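Ribosomal-protein-S5-alanine N-acetyltransferase (Vibrio fischeri, PDB 3IGR) probably catalyses transfer of an acetyl group from acetyl-CoA to the N-terminal alanine of ribosomal protein uS5, as a RimJ-type member of the GNAT acetyltransferase family. Local coordinates at residues 42-45 and 46-49; 162-166 and 167-171. All blocks are in the same frame, centred on the assembly; numbering follows the deposited sequence.

Interaction 1 of 2, residues 42-45 and 46-49; sequences SHAF and FTPE
Thr-47 and Ala-44 set the polar part of this local contact, where a short 3-10 turn runs into the start of a helix. The carbonyl oxygen of Ala-44 takes two bonds from the same residue: Thr-47 OG1 donates to Ala-44 O at 3.0 Å, and Thr-47 N reaches Ala-44 O at 3.3 Å, both from the same face of the carbonyl plane. One residue earlier, Phe-46 N donates to His-43 O at 2.9 Å in a nearly straight bond (N-H...O 166°). Thr-47 is also the N-cap of the helix that follows. Its chi1 of 66° turns OG1 back over the main chain, where it donates to Ala-44 O and accepts from Gly-50 N, so the hydroxyl ties the turn to the first turn of the helix.

The aromatic part is a T-shaped pair of sequence neighbours. Phe-45 presents its ring edge to one face of Phe-46, with centroids 5.3 Å apart and planes at 83°; the touching atom is Phe-45 CD2, 3.8 Å from Phe-46 CE1 and displaced toward the rim of the Phe-46 ring.

A CH-pi contact completes the set: the methyl Thr-47 CG2 sits over one face of the His-43 imidazole, 4.2 Å from its centroid.

The turn closes the loop between helix 31-34 and helix 48-63. Both phenylalanines lean on Phe-27 of helix 20-29, Pro-48 packs on Val-21 and Ala-24 of that same helix, and Trp-51 of helix 48-63 hydrogen-bonds Phe-45 O.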
# COMPACT_ATOMS: atom_id res chain seq x y z
N SER A 42 -4.82 1.61 -35.00
CA SER A 42 -5.24 1.04 -36.29
C SER A 42 -6.29 -0.06 -36.09
O SER A 42 -6.50 -0.55 -34.96
CB SER A 42 -4.01 0.46 -36.99
OG SER A 42 -3.57 -0.69 -36.27
N HIS A 43 -6.93 -0.48 -37.19
CA HIS A 43 -7.91 -1.56 -37.15
C HIS A 43 -7.28 -2.88 -36.70
O HIS A 43 -7.87 -3.61 -35.90
CB HIS A 43 -8.62 -1.73 -38.51
CG HIS A 43 -9.67 -2.81 -38.52
ND1 HIS A 43 -9.63 -3.89 -39.38
CD2 HIS A 43 -10.76 -3.00 -37.74
CE1 HIS A 43 -10.67 -4.67 -39.15
NE2 HIS A 43 -11.37 -4.16 -38.16
N ALA A 44 -6.09 -3.18 -37.21
CA ALA A 44 -5.36 -4.44 -36.93
C ALA A 44 -5.12 -4.67 -35.45
O ALA A 44 -5.01 -5.82 -35.00
CB ALA A 44 -4.04 -4.49 -37.70
N PHE A 45 -5.06 -3.59 -34.69
CA PHE A 45 -4.93 -3.62 -33.24
C PHE A 45 -6.04 -4.38 -32.52
O PHE A 45 -5.85 -4.86 -31.40
CB PHE A 45 -4.87 -2.19 -32.73
CG PHE A 45 -4.39 -2.07 -31.33
CD1 PHE A 45 -3.04 -2.14 -31.04
CD2 PHE A 45 -5.29 -1.89 -30.28
CE1 PHE A 45 -2.59 -2.04 -29.72
CE2 PHE A 45 -4.85 -1.77 -28.97
CZ PHE A 45 -3.50 -1.85 -28.69
N PHE A 46 -7.21 -4.48 -33.16
CA PHE A 46 -8.38 -5.05 -32.52
C PHE A 46 -8.77 -6.42 -33.10
O PHE A 46 -9.81 -6.97 -32.73
CB PHE A 46 -9.56 -4.08 -32.59
CG PHE A 46 -9.27 -2.71 -32.02
CD1 PHE A 46 -9.27 -2.49 -30.65
CD2 PHE A 46 -9.05 -1.62 -32.87
CE1 PHE A 46 -9.02 -1.21 -30.14
CE2 PHE A 46 -8.81 -0.35 -32.36
CZ PHE A 46 -8.79 -0.15 -30.99
N THR A 47 -7.92 -6.98 -33.96
CA THR A 47 -8.13 -8.29 -34.58
C THR A 47 -7.09 -9.31 -34.09
O THR A 47 -5.94 -8.94 -33.87
CB THR A 47 -7.94 -8.24 -36.10
OG1 THR A 47 -6.56 -7.94 -36.39
CG2 THR A 47 -8.85 -7.19 -36.74
N PRO A 48 -7.48 -10.61 -34.00
CA PRO A 48 -6.53 -11.68 -33.70
C PRO A 48 -5.38 -11.80 -34.71
O PRO A 48 -4.24 -12.06 -34.30
CB PRO A 48 -7.40 -12.94 -33.70
CG PRO A 48 -8.77 -12.45 -33.37
CD PRO A 48 -8.87 -11.12 -34.06
N GLU A 49 -5.65 -11.61 -36.00
CA GLU A 49 -4.58 -11.67 -37.01
C GLU A 49 -3.52 -10.59 -36.82
O GLU A 49 -2.33 -10.85 -37.02
CB GLU A 49 -5.12 -11.65 -38.45
CG GLU A 49 -6.50 -11.03 -38.64
CD GLU A 49 -7.63 -11.99 -38.30
OE1 GLU A 49 -7.77 -13.03 -38.98
OE2 GLU A 49 -8.40 -11.68 -37.36

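Interaction 2 of 2, residues 162-166 and 167-171; sequences YLYIN and GAWED
Tyr-164 lies across Trp-169, its cross-strand partner in a non-hydrogen-bonded antiparallel pair, and can be followed outward from the backbone. CB comes first, over the face of the indole's six-membered ring, 3.9 Å from the centroid in a CH-pi contact. Because CG is anti to the backbone N (chi1 -164°), the phenol then slants across the partner strand toward the turn. CD1 is the atom that bears on the indole, 3.6 Å from Trp-169 CE2 and over the middle of the ring system, so the edge of the tyrosine meets the tryptophan face with the planes at 74°. CE1 has moved on to the backbone of Ala-168, whose N lies over one face of the phenol ring. CZ rests on Gly-167 C at 3.5 Å, and OH ends 3.3 Å from Gly-167 O.

The motif underneath is a tight beta hairpin closed by a type I' turn from Ile-165 to Ala-168, with Asn-166 and Gly-167 at its corners, both at positive phi. Ile-165 and Ala-168 bond each other twice, Ile-165 N reaching Ala-168 O at 2.8 Å. Farther from the turn, Glu-170 N donates to Leu-163 O at 2.8 Å. A classic beta bulge sets two residues, Tyr-162 and Leu-163, opposite the single Glu-170: Tyr-162 N gives Glu-170 O a firm bond of 2.8 Å, whereas that from Leu-163 N is weak.

On the sheet face away from the aromatic pair, Glu-170 lays CG against Ile-165 CB. Its carboxylate forms a salt bridge with Arg-140 through OE1, while a water donates to Ile-165 O.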
# COMPACT_ATOMS: atom_id res chain seq x y z
N TYR A 162 2.45 16.60 -24.89
CA TYR A 162 3.41 15.54 -24.94
C TYR A 162 3.07 14.47 -25.98
O TYR A 162 3.91 14.11 -26.80
CB TYR A 162 3.52 14.96 -23.53
CG TYR A 162 4.58 13.93 -23.34
CD1 TYR A 162 5.92 14.23 -23.56
CD2 TYR A 162 4.25 12.65 -22.91
CE1 TYR A 162 6.92 13.26 -23.36
CE2 TYR A 162 5.22 11.68 -22.70
CZ TYR A 162 6.55 11.99 -22.93
OH TYR A 162 7.49 11.02 -22.74
N LEU A 163 1.84 13.97 -25.92
CA LEU A 163 1.34 12.91 -26.79
C LEU A 163 0.04 13.33 -27.44
O LEU A 163 -0.79 14.02 -26.82
CB LEU A 163 1.08 11.64 -26.00
CG LEU A 163 2.23 10.66 -25.89
CD1 LEU A 163 1.92 9.57 -24.85
CD2 LEU A 163 2.45 10.06 -27.28
N TYR A 164 -0.14 12.90 -28.68
CA TYR A 164 -1.32 13.31 -29.46
C TYR A 164 -2.38 12.26 -29.24
O TYR A 164 -2.22 11.10 -29.60
CB TYR A 164 -0.96 13.43 -30.94
CG TYR A 164 -1.97 14.21 -31.76
CD1 TYR A 164 -1.98 15.60 -31.76
CD2 TYR A 164 -2.94 13.54 -32.51
CE1 TYR A 164 -2.91 16.34 -32.52
CE2 TYR A 164 -3.90 14.26 -33.26
CZ TYR A 164 -3.87 15.65 -33.26
OH TYR A 164 -4.79 16.36 -34.01
N ILE A 165 -3.45 12.66 -28.55
CA ILE A 165 -4.46 11.73 -28.11
C ILE A 165 -5.83 12.28 -28.48
O ILE A 165 -6.15 13.42 -28.11
CB ILE A 165 -4.36 11.50 -26.58
CG1 ILE A 165 -3.09 10.71 -26.24
CG2 ILE A 165 -5.61 10.78 -26.07
CD1 ILE A 165 -2.71 10.69 -24.76
N ASN A 166 -6.64 11.49 -29.20
CA ASN A 166 -8.03 11.88 -29.47
C ASN A 166 -8.10 13.30 -30.06
O ASN A 166 -8.90 14.12 -29.63
CB ASN A 166 -8.89 11.79 -28.17
CG ASN A 166 -10.38 11.79 -28.45
OD1 ASN A 166 -10.83 11.37 -29.51
ND2 ASN A 166 -11.17 12.24 -27.48
N GLY A 167 -7.20 13.60 -31.00
CA GLY A 167 -7.24 14.86 -31.75
C GLY A 167 -6.62 16.09 -31.10
O GLY A 167 -6.87 17.21 -31.55
N ALA A 168 -5.82 15.90 -30.05
CA ALA A 168 -5.12 17.01 -29.38
C ALA A 168 -3.85 16.57 -28.64
O ALA A 168 -3.76 15.43 -28.17
CB ALA A 168 -6.06 17.74 -28.40
N TRP A 169 -2.89 17.49 -28.51
CA TRP A 169 -1.70 17.24 -27.70
C TRP A 169 -2.05 17.31 -26.21
O TRP A 169 -2.72 18.27 -25.77
CB TRP A 169 -0.63 18.27 -28.02
CG TRP A 169 -0.07 18.11 -29.39
CD1 TRP A 169 -0.32 18.90 -30.51
CD2 TRP A 169 0.83 17.08 -29.82
NE1 TRP A 169 0.38 18.40 -31.59
CE2 TRP A 169 1.11 17.30 -31.18
CE3 TRP A 169 1.44 15.99 -29.17
CZ2 TRP A 169 1.96 16.45 -31.92
CZ3 TRP A 169 2.29 15.16 -29.89
CH2 TRP A 169 2.54 15.40 -31.26
N GLU A 170 -1.64 16.31 -25.45
CA GLU A 170 -2.00 16.26 -24.03
C GLU A 170 -0.77 16.41 -23.14
O GLU A 170 0.24 15.74 -23.36
CB GLU A 170 -2.76 14.96 -23.72
CG GLU A 170 -4.15 14.87 -24.37
CD GLU A 170 -5.21 15.64 -23.61
OE1 GLU A 170 -4.91 16.17 -22.52
OE2 GLU A 170 -6.36 15.72 -24.08
N ASP A 171 -0.82 17.35 -22.21
CA ASP A 171 0.18 17.49 -21.17
C ASP A 171 0.31 16.15 -20.41
O ASP A 171 -0.67 15.42 -20.25
CB ASP A 171 -0.23 18.62 -20.18
CG ASP A 171 -0.27 20.02 -20.82
OD1 ASP A 171 0.11 20.20 -21.99
OD2 ASP A 171 -0.66 20.98 -20.12
O HOH W 1 -7.35 14.50 -25.90

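How the interactions relate
Interaction 1 comes earlier in the chain than interaction 2, and the two do not touch: their centres are 22 Å apart and their nearest atoms about 11 Å. Each lies near the surface, 18 and 19 Å respectively from the centre of the chain. Interaction 1 belongs to the helical segment early in the GNAT fold, interaction 2 to a hairpin at the start of strand 168-178, which pairs with strand 132-137 in the mixed sheet. The two also differ in their relation to bound sodium: Tyr-164 of interaction 2 has its side chain about 4 Å from one ion, whereas the side chain of Ser-42 in interaction 1 lies about 12 Å from a sodium ion.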